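Local atomic coordinates of hypoxanthine phosphoribosyltransferase (Bacillus anthracis, PDB entry 4QYI), a protein that probably catalyses the reversible transfer of a phosphoribosyl group from phosphoribosyl pyrophosphate to hypoxanthine, yielding IMP and pyrophosphate in purine salvage. Residues G35-V40 with K59-I64; I67-Y72 with V82-D87; L125-L130 with V139-E144; F154-G159 with R167-I172. All coordinates share one frame; numbering follows the deposited sequence.

Contact 1. Residues G35-V40 with K59-I64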
loop_
_atom_site.group_PDB
_atom_site.type_symbol
_atom_site.label_atom_id
_atom_site.label_comp_id
_atom_site.label_asym_id
_atom_site.label_seq_id
_atom_site.Cartn_x
_atom_site.Cartn_y
_atom_site.Cartn_z
ATOM N N GLY D 35 -9.783 17.765 -15.335
ATOM C CA GLY D 35 -11.069 17.212 -15.775
ATOM C C GLY D 35 -11.083 15.761 -16.232
ATOM O O GLY D 35 -12.070 15.300 -16.808
ATOM N N GLU D 36 -10.025 15.008 -15.961
ATOM C CA GLU D 36 -10.003 13.637 -16.449
ATOM C C GLU D 36 -9.578 12.615 -15.384
ATOM O O GLU D 36 -8.989 12.969 -14.349
ATOM C CB GLU D 36 -9.233 13.611 -17.802
ATOM C CG GLU D 36 -7.951 14.443 -17.833
ATOM C CD GLU D 36 -7.388 14.653 -19.228
ATOM O OE1 GLU D 36 -8.157 14.737 -20.204
ATOM O OE2 GLU D 36 -6.155 14.768 -19.342
ATOM N N GLU D 37 -9.979 11.369 -15.618
ATOM C CA GLU D 37 -9.725 10.276 -14.704
ATOM C C GLU D 37 -8.273 9.879 -14.857
ATOM O O GLU D 37 -7.677 10.083 -15.916
ATOM C CB GLU D 37 -10.599 9.076 -15.049
ATOM C CG GLU D 37 -12.086 9.374 -15.083
ATOM C CD GLU D 37 -12.906 8.172 -15.517
ATOM O OE1 GLU D 37 -12.409 7.035 -15.403
ATOM O OE2 GLU D 37 -14.048 8.367 -15.983
ATOM N N ILE D 38 -7.712 9.301 -13.800
ATOM C CA ILE D 38 -6.332 8.868 -13.822
ATOM C C ILE D 38 -6.222 7.501 -13.193
ATOM O O ILE D 38 -6.962 7.192 -12.255
ATOM C CB ILE D 38 -5.440 9.779 -12.964
ATOM C CG1 ILE D 38 -5.476 11.209 -13.489
ATOM C CG2 ILE D 38 -4.001 9.281 -12.983
ATOM C CD1 ILE D 38 -4.836 12.196 -12.534
ATOM N N VAL D 39 -5.344 6.679 -13.751
ATOM C CA VAL D 39 -5.073 5.362 -13.173
ATOM C C VAL D 39 -3.661 5.463 -12.621
ATOM O O VAL D 39 -2.722 5.836 -13.343
ATOM C CB VAL D 39 -5.125 4.240 -14.202
ATOM C CG1 VAL D 39 -4.692 2.923 -13.556
ATOM C CG2 VAL D 39 -6.528 4.127 -14.804
ATOM N N VAL D 40 -3.518 5.177 -11.334
ATOM C CA VAL D 40 -2.216 5.200 -10.690
ATOM C C VAL D 40 -1.782 3.742 -10.471
ATOM O O VAL D 40 -2.539 2.939 -9.932
ATOM C CB VAL D 40 -2.264 5.945 -9.345
ATOM C CG1 VAL D 40 -0.970 5.740 -8.578
ATOM C CG2 VAL D 40 -2.497 7.419 -9.561
ATOM N N LYS D 59 -7.406 15.299 -6.526
ATOM C CA LYS D 59 -8.854 15.449 -6.534
ATOM C C LYS D 59 -9.542 14.724 -7.676
ATOM O O LYS D 59 -10.730 14.422 -7.600
ATOM C CB LYS D 59 -9.185 16.942 -6.601
ATOM C CG LYS D 59 -10.669 17.253 -6.515
ATOM C CD LYS D 59 -10.925 18.763 -6.596
ATOM C CE LYS D 59 -12.399 19.145 -6.532
ATOM N NZ LYS D 59 -12.594 20.619 -6.697
ATOM N N ASN D 60 -8.808 14.482 -8.750
ATOM C CA ASN D 60 -9.372 13.765 -9.886
ATOM C C ASN D 60 -9.868 12.391 -9.460
ATOM O O ASN D 60 -9.492 11.889 -8.399
ATOM C CB ASN D 60 -8.309 13.504 -10.957
ATOM C CG ASN D 60 -7.642 14.770 -11.457
ATOM O OD1 ASN D 60 -7.053 15.533 -10.692
ATOM N ND2 ASN D 60 -7.671 14.958 -12.767
ATOM N N ASP D 61 -10.718 11.799 -10.290
ATOM C CA ASP D 61 -11.181 10.451 -10.058
ATOM C C ASP D 61 -9.956 9.551 -10.292
ATOM O O ASP D 61 -9.414 9.494 -11.398
ATOM C CB ASP D 61 -12.315 10.106 -11.009
ATOM C CG ASP D 61 -12.729 8.649 -10.912
ATOM O OD1 ASP D 61 -12.013 7.856 -10.261
ATOM O OD2 ASP D 61 -13.768 8.289 -11.503
ATOM N N VAL D 62 -9.505 8.873 -9.239
ATOM C CA VAL D 62 -8.333 8.029 -9.332
ATOM C C VAL D 62 -8.638 6.559 -9.104
ATOM O O VAL D 62 -9.395 6.199 -8.202
ATOM C CB VAL D 62 -7.281 8.446 -8.286
ATOM C CG1 VAL D 62 -6.163 7.421 -8.195
ATOM C CG2 VAL D 62 -6.717 9.819 -8.599
ATOM N N THR D 63 -8.067 5.720 -9.960
ATOM C CA THR D 63 -8.172 4.271 -9.831
ATOM C C THR D 63 -6.749 3.854 -9.503
ATOM O O THR D 63 -5.802 4.319 -10.144
ATOM C CB THR D 63 -8.615 3.599 -11.144
ATOM O OG1 THR D 63 -9.981 3.936 -11.430
ATOM C CG2 THR D 63 -8.520 2.096 -11.033
ATOM N N ILE D 64 -6.561 3.010 -8.494
ATOM C CA ILE D 64 -5.195 2.596 -8.190
ATOM C C ILE D 64 -5.054 1.093 -8.260
ATOM O O ILE D 64 -6.002 0.357 -7.978
ATOM C CB ILE D 64 -4.661 3.177 -6.866
ATOM C CG1 ILE D 64 -3.184 2.763 -6.682
ATOM C CG2 ILE D 64 -5.480 2.703 -5.685
ATOM C CD1 ILE D 64 -2.428 3.577 -5.662
HETATM O O HOH W 1 -9.117 6.245 -13.060
#
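Ile-38, Val-39 and Val-40 run beside Val-62, Thr-63 and Ile-64 as neighbouring parallel strands, the first and last elements of a beta-alpha-beta unit whose helix is 48-55. Backbone hydrogen bonds come first: Ile-38 N gives to Asp-61 O at 3.0 Å, Thr-63 N to Ile-38 O at 2.9 Å and Val-40 N to Thr-63 O at 2.7 Å. The short strand axes are twisted by 26° to one another.

Apolar packing lies on the face that carries Ile-38, Val-40, Val-62 and Ile-64. Val-40 uses both branches: CG2 meets Val-62 CG1 at 3.9 Å, while CG1 meets Ile-64 CD1, also at 3.9 Å. Beta-branched valine and isoleucine suit this face, since they prefer the extended backbone and fill a buried layer.

Charge gathers where the strands begin. The carboxylates of Glu-37 and Asp-61 point the same way with nearly parallel planes, an unfavourable pairing probably eased by the salt bridge from Asp-61 OD2 to Lys-165 of the neighbouring subunit. Asn-60 continues the pairing ahead of the strands with its side chain: Asn-60 ND2 reaches Glu-36 O at 2.9 Å, almost straight at 174° and within both the amide and the carbonyl planes.

Contact 2. Residues I67-Y72 with V82-D87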
loop_
_atom_site.group_PDB
_atom_site.type_symbol
_atom_site.label_atom_id
_atom_site.label_comp_id
_atom_site.label_asym_id
_atom_site.label_seq_id
_atom_site.Cartn_x
_atom_site.Cartn_y
_atom_site.Cartn_z
ATOM N N ILE D 67 1.548 -3.409 -9.206
ATOM C CA ILE D 67 2.284 -4.345 -10.010
ATOM C C ILE D 67 3.499 -4.796 -9.210
ATOM O O ILE D 67 4.051 -4.019 -8.421
ATOM C CB ILE D 67 2.691 -3.765 -11.378
ATOM C CG1 ILE D 67 3.259 -4.880 -12.252
ATOM C CG2 ILE D 67 3.691 -2.646 -11.224
ATOM C CD1 ILE D 67 3.361 -4.517 -13.717
ATOM N N SER D 68 3.855 -6.075 -9.346
ATOM C CA SER D 68 5.011 -6.648 -8.662
ATOM C C SER D 68 5.842 -7.404 -9.697
ATOM O O SER D 68 5.312 -8.216 -10.488
ATOM C CB SER D 68 4.566 -7.577 -7.520
ATOM O OG SER D 68 5.685 -8.214 -6.937
ATOM N N ALA D 69 7.148 -7.195 -9.660
ATOM C CA ALA D 69 8.052 -7.815 -10.614
ATOM C C ALA D 69 9.302 -8.281 -9.901
ATOM O O ALA D 69 9.744 -7.623 -8.991
ATOM C CB ALA D 69 8.423 -6.788 -11.665
ATOM N N SER D 70 9.854 -9.430 -10.282
ATOM C CA SER D 70 11.092 -9.877 -9.636
ATOM C C SER D 70 12.185 -10.101 -10.661
ATOM O O SER D 70 11.956 -10.295 -11.855
ATOM C CB SER D 70 10.876 -11.134 -8.781
ATOM O OG SER D 70 10.464 -12.221 -9.587
ATOM N N SER D 71 13.404 -10.097 -10.162
ATOM C CA SER D 71 14.565 -10.253 -10.996
ATOM C C SER D 71 14.811 -11.672 -11.456
ATOM O O SER D 71 14.441 -12.640 -10.779
ATOM C CB SER D 71 15.792 -9.790 -10.213
ATOM O OG SER D 71 16.938 -10.144 -10.940
ATOM N N TYR D 72 15.426 -11.788 -12.627
ATOM C CA TYR D 72 15.823 -13.078 -13.149
ATOM C C TYR D 72 17.299 -13.327 -12.808
ATOM O O TYR D 72 17.821 -14.379 -13.121
ATOM C CB TYR D 72 15.652 -13.163 -14.671
ATOM C CG TYR D 72 14.234 -13.395 -15.165
ATOM C CD1 TYR D 72 13.668 -14.661 -15.123
ATOM C CD2 TYR D 72 13.497 -12.373 -15.738
ATOM C CE1 TYR D 72 12.374 -14.894 -15.581
ATOM C CE2 TYR D 72 12.202 -12.598 -16.197
ATOM C CZ TYR D 72 11.638 -13.868 -16.121
ATOM O OH TYR D 72 10.348 -14.114 -16.599
ATOM N N VAL D 82 12.473 -8.517 -16.184
ATOM C CA VAL D 82 11.930 -8.985 -14.917
ATOM C C VAL D 82 10.725 -9.872 -15.147
ATOM O O VAL D 82 10.051 -9.786 -16.182
ATOM C CB VAL D 82 11.472 -7.843 -13.975
ATOM C CG1 VAL D 82 12.661 -7.104 -13.388
ATOM C CG2 VAL D 82 10.491 -6.894 -14.682
ATOM N N LYS D 83 10.470 -10.723 -14.167
ATOM C CA LYS D 83 9.354 -11.641 -14.181
ATOM C C LYS D 83 8.163 -10.960 -13.524
ATOM O O LYS D 83 8.271 -10.445 -12.405
ATOM C CB LYS D 83 9.727 -12.884 -13.399
ATOM C CG LYS D 83 8.630 -13.920 -13.310
ATOM C CD LYS D 83 9.239 -15.285 -12.984
ATOM C CE LYS D 83 9.544 -15.513 -11.539
ATOM N NZ LYS D 83 10.323 -16.784 -11.388
ATOM N N LEU D 84 7.041 -10.881 -14.225
ATOM C CA LEU D 84 5.873 -10.292 -13.613
ATOM C C LEU D 84 5.287 -11.229 -12.600
ATOM O O LEU D 84 4.860 -12.314 -12.952
ATOM C CB LEU D 84 4.809 -9.985 -14.641
ATOM C CG LEU D 84 5.230 -8.952 -15.652
ATOM C CD1 LEU D 84 4.061 -8.632 -16.550
ATOM C CD2 LEU D 84 5.696 -7.694 -14.955
ATOM N N LEU D 85 5.296 -10.829 -11.331
ATOM C CA LEU D 85 4.733 -11.665 -10.271
ATOM C C LEU D 85 3.283 -11.380 -10.070
ATOM O O LEU D 85 2.511 -12.263 -9.732
ATOM C CB LEU D 85 5.443 -11.415 -8.940
ATOM C CG LEU D 85 6.896 -11.836 -8.897
ATOM C CD1 LEU D 85 7.511 -11.501 -7.523
ATOM C CD2 LEU D 85 7.005 -13.322 -9.177
ATOM N N LYS D 86 2.914 -10.116 -10.233
ATOM C CA LYS D 86 1.516 -9.710 -10.127
ATOM C C LYS D 86 1.306 -8.648 -11.184
ATOM O O LYS D 86 1.900 -7.546 -11.136
ATOM C CB LYS D 86 1.166 -9.155 -8.747
ATOM C CG LYS D 86 -0.293 -8.684 -8.617
ATOM C CD LYS D 86 -1.274 -9.845 -8.712
ATOM C CE LYS D 86 -2.733 -9.401 -8.590
ATOM N NZ LYS D 86 -3.257 -8.561 -9.721
ATOM N N ASP D 87 0.472 -8.976 -12.148
ATOM C CA ASP D 87 0.166 -8.060 -13.266
ATOM C C ASP D 87 -1.047 -7.217 -12.842
ATOM O O ASP D 87 -1.669 -7.481 -11.810
ATOM C CB ASP D 87 -0.172 -8.891 -14.486
ATOM C CG ASP D 87 -0.026 -8.140 -15.797
ATOM O OD1 ASP D 87 0.255 -6.920 -15.780
ATOM O OD2 ASP D 87 -0.203 -8.807 -16.855
#
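Ala-69 and Val-82 meet on the close-packed face of this antiparallel pair, Ala-69 CB lying 3.7 Å from Val-82 CG2. The small methyl leaves room on this face for the Val-82 and Leu-84 side chains, and Leu-84 CD2 touches both this methyl and Ile-67 CD1, the latter at 4.1 Å. Helix 108-118 covers this side through Phe-112, His-116 and Phe-117, which explains the run of aliphatic residues here.

Between the faces, Ser-70 and Lys-83 form a hydrogen-bonded pair, each backbone N giving to the other's O at 2.8 Å. Nearer Ile-67 the register slips in a classic beta bulge: Leu-85 and Lys-86 both stand opposite Ser-68, whose O accepts from Leu-85 N at 2.7 Å and from Lys-86 N at 3.1 Å. Both donors come from one face of the carbonyl plane, and the Leu-85 bond is the more bent, 144° at the hydrogen.

The other side is looser and largely solvent-facing, and serine and lysine suit it. Leu-85, though exposed, lays CD1 against Ser-70 CB at 3.6 Å. Lys-86, bent at chi2 and chi4, curls back so that NZ bonds Asp-87 O and forms a salt bridge with Asp-89. At the far end Tyr-72 turns CG beside its backbone N (chi1 -78°), which brings its ring across the Lys-83 side chain at about a right angle, CZ 3.5 Å from Lys-83 CB; Lys-81 adds a cation-pi contact.

Contact 3. Residues L125-L130 with V139-E144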
loop_
_atom_site.group_PDB
_atom_site.type_symbol
_atom_site.label_atom_id
_atom_site.label_comp_id
_atom_site.label_asym_id
_atom_site.label_seq_id
_atom_site.Cartn_x
_atom_site.Cartn_y
_atom_site.Cartn_z
ATOM N N LEU D 125 1.029 7.641 -20.598
ATOM C CA LEU D 125 1.766 6.867 -19.602
ATOM C C LEU D 125 2.898 7.716 -19.110
ATOM O O LEU D 125 3.813 8.033 -19.871
ATOM C CB LEU D 125 2.317 5.595 -20.226
ATOM C CG LEU D 125 3.116 4.630 -19.327
ATOM C CD1 LEU D 125 2.225 3.986 -18.288
ATOM C CD2 LEU D 125 3.739 3.536 -20.185
ATOM N N LYS D 126 2.820 8.130 -17.852
ATOM C CA LYS D 126 3.853 8.965 -17.278
ATOM C C LYS D 126 4.407 8.272 -16.048
ATOM O O LYS D 126 3.775 7.382 -15.488
ATOM C CB LYS D 126 3.298 10.344 -16.908
ATOM C CG LYS D 126 2.664 11.111 -18.060
ATOM C CD LYS D 126 3.637 11.407 -19.193
ATOM C CE LYS D 126 2.963 12.140 -20.346
ATOM N NZ LYS D 126 2.592 13.533 -19.994
ATOM N N PHE D 127 5.602 8.690 -15.648
ATOM C CA PHE D 127 6.267 8.137 -14.486
ATOM C C PHE D 127 6.442 9.191 -13.402
ATOM O O PHE D 127 6.787 10.341 -13.678
ATOM C CB PHE D 127 7.597 7.493 -14.896
ATOM C CG PHE D 127 7.421 6.339 -15.820
ATOM C CD1 PHE D 127 7.171 5.073 -15.314
ATOM C CD2 PHE D 127 7.435 6.526 -17.196
ATOM C CE1 PHE D 127 6.969 3.997 -16.157
ATOM C CE2 PHE D 127 7.229 5.455 -18.044
ATOM C CZ PHE D 127 6.994 4.184 -17.525
ATOM N N CYS D 128 6.171 8.772 -12.172
ATOM C CA CYS D 128 6.273 9.603 -10.992
ATOM C C CYS D 128 7.119 8.876 -9.947
ATOM O O CYS D 128 6.745 7.816 -9.478
ATOM C CB CYS D 128 4.882 9.856 -10.435
ATOM S SG CYS D 128 4.849 10.806 -8.907
ATOM N N THR D 129 8.258 9.441 -9.582
ATOM C CA THR D 129 9.109 8.800 -8.585
ATOM C C THR D 129 9.394 9.771 -7.450
ATOM O O THR D 129 9.506 10.989 -7.656
ATOM C CB THR D 129 10.439 8.297 -9.196
ATOM O OG1 THR D 129 11.203 7.576 -8.218
ATOM C CG2 THR D 129 11.262 9.447 -9.714
ATOM N N LEU D 130 9.483 9.233 -6.248
ATOM C CA LEU D 130 9.770 10.042 -5.097
ATOM C C LEU D 130 11.218 10.488 -5.185
ATOM O O LEU D 130 11.525 11.670 -4.978
ATOM C CB LEU D 130 9.596 9.245 -3.820
ATOM C CG LEU D 130 9.906 10.008 -2.533
ATOM C CD1 LEU D 130 8.981 11.209 -2.368
ATOM C CD2 LEU D 130 9.767 9.099 -1.340
ATOM N N VAL D 139 19.668 3.461 -19.260
ATOM C CA VAL D 139 18.773 3.598 -20.414
ATOM C C VAL D 139 18.100 4.941 -20.340
ATOM O O VAL D 139 18.105 5.568 -19.282
ATOM C CB VAL D 139 17.651 2.543 -20.519
ATOM C CG1 VAL D 139 18.136 1.285 -21.214
ATOM C CG2 VAL D 139 17.026 2.259 -19.167
ATOM N N ASP D 140 17.527 5.360 -21.466
ATOM C CA ASP D 140 16.841 6.639 -21.565
ATOM C C ASP D 140 15.471 6.571 -20.920
ATOM O O ASP D 140 14.567 5.921 -21.432
ATOM C CB ASP D 140 16.682 7.073 -23.034
ATOM C CG ASP D 140 15.781 6.145 -23.840
ATOM O OD1 ASP D 140 15.608 4.968 -23.455
ATOM O OD2 ASP D 140 15.251 6.597 -24.878
ATOM N N LEU D 141 15.320 7.228 -19.781
ATOM C CA LEU D 141 14.041 7.246 -19.115
ATOM C C LEU D 141 13.982 8.449 -18.190
ATOM O O LEU D 141 14.660 8.516 -17.159
ATOM C CB LEU D 141 13.793 5.938 -18.356
ATOM C CG LEU D 141 12.362 5.802 -17.876
ATOM C CD1 LEU D 141 11.523 5.864 -19.133
ATOM C CD2 LEU D 141 12.032 4.547 -17.069
ATOM N N THR D 142 13.153 9.401 -18.579
ATOM C CA THR D 142 12.982 10.633 -17.838
ATOM C C THR D 142 11.621 10.596 -17.183
ATOM O O THR D 142 10.618 10.372 -17.853
ATOM C CB THR D 142 13.079 11.837 -18.786
ATOM O OG1 THR D 142 14.369 11.844 -19.400
ATOM C CG2 THR D 142 12.892 13.156 -18.041
ATOM N N ALA D 143 11.593 10.745 -15.866
ATOM C CA ALA D 143 10.337 10.756 -15.138
ATOM C C ALA D 143 9.725 12.153 -15.201
ATOM O O ALA D 143 10.422 13.139 -14.983
ATOM C CB ALA D 143 10.568 10.339 -13.701
ATOM N N GLU D 144 8.431 12.229 -15.488
ATOM C CA GLU D 144 7.747 13.507 -15.570
ATOM C C GLU D 144 7.564 14.168 -14.196
ATOM O O GLU D 144 7.533 15.393 -14.085
ATOM C CB GLU D 144 6.394 13.360 -16.271
ATOM C CG GLU D 144 6.467 13.115 -17.784
ATOM C CD GLU D 144 6.925 11.718 -18.245
ATOM O OE1 GLU D 144 7.000 10.727 -17.469
ATOM O OE2 GLU D 144 7.180 11.604 -19.463
#
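Phe-127 N gives its hydrogen to Glu-144 OE1 at 3.1 Å, a nearly straight bond of 172° that meets the carboxylate oxygen on its anti side, 28° out of the carboxylate plane. The bend of the glutamate chain at chi2 (73°) turns the carboxylate back toward the strand, where OE1 can meet the backbone N of Phe-127. The same group lies across the aliphatic part of Lys-126: Glu-144 CD is 3.4 Å from Lys-126 CD, with the two side chains crossing at about a right angle. Their charged ends do not pair directly, for Lys-126 NZ and Glu-144 OE2 are 5.0 Å apart.

Deeper in, the contact becomes apolar. Ala-143 is small enough to let the incoming chain settle beside the strand, its CB lying 4.3 Å from Phe-127 CB and 4.1 Å from Thr-129 CG2. Leu-141 extends toward the far end of the phenyl ring, where CD1 approaches Phe-127 CE2 at 4.4 Å. Phenylalanine fits this place because its ring also packs on Leu-110 and Lys-114 of helix 108-118. Thr-129 turns its methyl to Ala-143 and leaves its hydroxyl for Leu-131 O.

The two chain directions are almost perpendicular, as the 139-144 loop swings in to start strand 145-149 alongside strand 124-129, neighbouring parallel strands in the central sheet of the phosphoribosyltransferase fold.

Contact 4. Residues F154-G159 with R167-I172. With PO4 (phosphate ion), chain R.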
loop_
_atom_site.group_PDB
_atom_site.type_symbol
_atom_site.label_atom_id
_atom_site.label_comp_id
_atom_site.label_asym_id
_atom_site.label_seq_id
_atom_site.Cartn_x
_atom_site.Cartn_y
_atom_site.Cartn_z
ATOM N N PHE D 154 22.708 4.387 -0.198
ATOM C CA PHE D 154 21.707 3.558 0.439
ATOM C C PHE D 154 20.821 4.368 1.373
ATOM O O PHE D 154 21.291 5.074 2.261
ATOM C CB PHE D 154 22.352 2.410 1.203
ATOM C CG PHE D 154 23.167 1.498 0.328
ATOM C CD1 PHE D 154 22.571 0.771 -0.698
ATOM C CD2 PHE D 154 24.523 1.354 0.540
ATOM C CE1 PHE D 154 23.324 -0.058 -1.509
ATOM C CE2 PHE D 154 25.282 0.522 -0.265
ATOM C CZ PHE D 154 24.683 -0.186 -1.290
ATOM N N ILE D 155 19.520 4.239 1.185
ATOM C CA ILE D 155 18.578 4.968 1.998
ATOM C C ILE D 155 17.431 4.060 2.415
ATOM O O ILE D 155 17.165 3.035 1.787
ATOM C CB ILE D 155 17.978 6.121 1.199
ATOM C CG1 ILE D 155 17.277 5.527 -0.005
ATOM C CG2 ILE D 155 19.059 7.093 0.743
ATOM C CD1 ILE D 155 16.424 6.513 -0.725
ATOM N N VAL D 156 16.741 4.458 3.472
ATOM C CA VAL D 156 15.606 3.701 3.983
ATOM C C VAL D 156 14.547 4.676 4.476
ATOM O O VAL D 156 14.817 5.880 4.615
ATOM C CB VAL D 156 16.020 2.787 5.157
ATOM C CG1 VAL D 156 17.038 1.741 4.710
ATOM C CG2 VAL D 156 16.575 3.599 6.319
ATOM N N GLY D 157 13.355 4.148 4.740
ATOM C CA GLY D 157 12.241 4.937 5.255
ATOM C C GLY D 157 11.159 5.262 4.234
ATOM O O GLY D 157 11.364 5.123 3.033
ATOM N N TYR D 158 9.992 5.665 4.731
ATOM C CA TYR D 158 8.877 6.072 3.878
ATOM C C TYR D 158 8.598 5.008 2.798
ATOM O O TYR D 158 8.473 5.316 1.610
ATOM C CB TYR D 158 9.191 7.448 3.272
ATOM C CG TYR D 158 7.996 8.225 2.718
ATOM C CD1 TYR D 158 7.109 8.882 3.569
ATOM C CD2 TYR D 158 7.779 8.321 1.360
ATOM C CE1 TYR D 158 6.015 9.577 3.079
ATOM C CE2 TYR D 158 6.699 9.023 0.858
ATOM C CZ TYR D 158 5.823 9.656 1.717
ATOM O OH TYR D 158 4.752 10.333 1.205
ATOM N N GLY D 159 8.492 3.755 3.233
ATOM C CA GLY D 159 8.228 2.626 2.329
ATOM C C GLY D 159 9.439 1.853 1.809
ATOM O O GLY D 159 9.319 0.698 1.409
ATOM N N ARG D 167 10.869 0.242 6.597
ATOM C CA ARG D 167 9.864 0.811 5.713
ATOM C C ARG D 167 8.910 1.714 6.455
ATOM O O ARG D 167 8.287 2.582 5.850
ATOM C CB ARG D 167 9.021 -0.263 5.039
ATOM C CG ARG D 167 9.766 -1.191 4.109
ATOM C CD ARG D 167 8.768 -1.979 3.274
ATOM N NE ARG D 167 9.375 -3.063 2.535
ATOM C CZ ARG D 167 9.895 -2.977 1.315
ATOM N NH1 ARG D 167 9.934 -1.831 0.658
ATOM N NH2 ARG D 167 10.402 -4.066 0.753
ATOM N N ASN D 168 8.808 1.542 7.767
ATOM C CA ASN D 168 7.875 2.339 8.534
ATOM C C ASN D 168 8.366 3.700 9.019
ATOM O O ASN D 168 7.629 4.388 9.704
ATOM C CB ASN D 168 7.413 1.566 9.746
ATOM C CG ASN D 168 8.539 1.263 10.696
ATOM O OD1 ASN D 168 9.631 0.892 10.282
ATOM N ND2 ASN D 168 8.261 1.365 11.981
ATOM N N LEU D 169 9.602 4.084 8.730
ATOM C CA LEU D 169 10.055 5.395 9.187
ATOM C C LEU D 169 9.258 6.462 8.457
ATOM O O LEU D 169 9.034 6.347 7.267
ATOM C CB LEU D 169 11.544 5.606 8.906
ATOM C CG LEU D 169 12.496 4.568 9.485
ATOM C CD1 LEU D 169 13.932 4.927 9.120
ATOM C CD2 LEU D 169 12.346 4.461 10.991
ATOM N N PRO D 170 8.838 7.516 9.161
ATOM C CA PRO D 170 8.101 8.573 8.475
ATOM C C PRO D 170 8.974 9.556 7.685
ATOM O O PRO D 170 8.457 10.510 7.073
ATOM C CB PRO D 170 7.383 9.282 9.617
ATOM C CG PRO D 170 8.278 9.094 10.788
ATOM C CD PRO D 170 8.864 7.715 10.619
ATOM N N PHE D 171 10.284 9.335 7.720
ATOM C CA PHE D 171 11.275 10.186 7.039
ATOM C C PHE D 171 12.215 9.268 6.277
ATOM O O PHE D 171 12.135 8.051 6.420
ATOM C CB PHE D 171 12.083 11.015 8.080
ATOM C CG PHE D 171 12.701 10.177 9.160
ATOM C CD1 PHE D 171 13.927 9.557 8.969
ATOM C CD2 PHE D 171 12.028 9.967 10.351
ATOM C CE1 PHE D 171 14.482 8.752 9.956
ATOM C CE2 PHE D 171 12.569 9.168 11.339
ATOM C CZ PHE D 171 13.796 8.559 11.143
ATOM N N ILE D 172 13.068 9.844 5.442
ATOM C CA ILE D 172 14.066 9.103 4.677
ATOM C C ILE D 172 15.439 9.340 5.322
ATOM O O ILE D 172 15.814 10.486 5.618
ATOM C CB ILE D 172 14.082 9.535 3.193
ATOM C CG1 ILE D 172 12.743 9.252 2.511
ATOM C CG2 ILE D 172 15.241 8.883 2.453
ATOM C CD1 ILE D 172 12.475 7.820 2.244
HETATM P P PO4 R . 10.964 -2.836 -3.062
HETATM O O1 PO4 R . 12.088 -3.148 -4.021
HETATM O O2 PO4 R . 10.244 -1.586 -3.525
HETATM O O3 PO4 R . 9.941 -3.954 -3.033
HETATM O O4 PO4 R . 11.581 -2.677 -1.696
#
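Gly-157 is the hollow of this contact, and Leu-169 and Phe-171 supply the bumps. The lack of a side chain at Gly-157 leaves a place into which Leu-169 CB and Phe-171 O fit, 3.8 Å and 3.3 Å from Gly-157 CA. Leu-169 CB also sits over the centre of the Phe-171 ring, two residues on, while its CD1 branch meets Val-156 CG2 at 4.1 Å.

Ile-172 is a second bump. Its CG2 fits against Ile-155, and CG1, placed beside the backbone N (chi1 -62°), carries CD1 inward to 3.5 Å from Tyr-158 CB; Ile-172 CD1 also presses close on Gly-157 O, at 3.0 Å. The tyrosine ring leads off to helices 15-32 and 48-55, where its hydroxyl bonds Asp-53.

Backbone bonds hold the fit: Tyr-158 N to Leu-169 O, and Gly-159 N to Arg-167 O at 2.9 Å. The Arg-167 chain, extended from CG to NE, runs along Gly-159 O to the ligand. NH1 then gives to Gly-159 O at 2.7 Å and to phosphate O4 at 3.0 Å, and NH2 also reaches O4. Lys-45 N and Gly-46 N bind the same phosphate, which probably came from the crystallisation liquor; this chemistry is consistent with an anion pocket for the pyrophosphate of the substrate or product.

Contact 1 comes first from the N terminus, closing the beta-alpha-beta loop through helix 48-55 and pairing strands 38-43 and 62-71. The latter continues directly into contact 2, whose loop contains helix 74-79 and ends on the edge strand 82-84. Further along, contact 3 closes a short excursion through strand 131-132 before the chain enters strand 145-149. Contact 4 closes last, bringing the chain at and after strand 155-156 against the loop that leads into strand 172-175, in a separate antiparallel sheet that also includes strand 8-13. All four follow in series, without nesting or crossing. Contacts 1 to 3 share the central sheet; contact 4 meets contact 3 where Leu-130 CD2 packs on Tyr-158 CD2 at 3.4 Å.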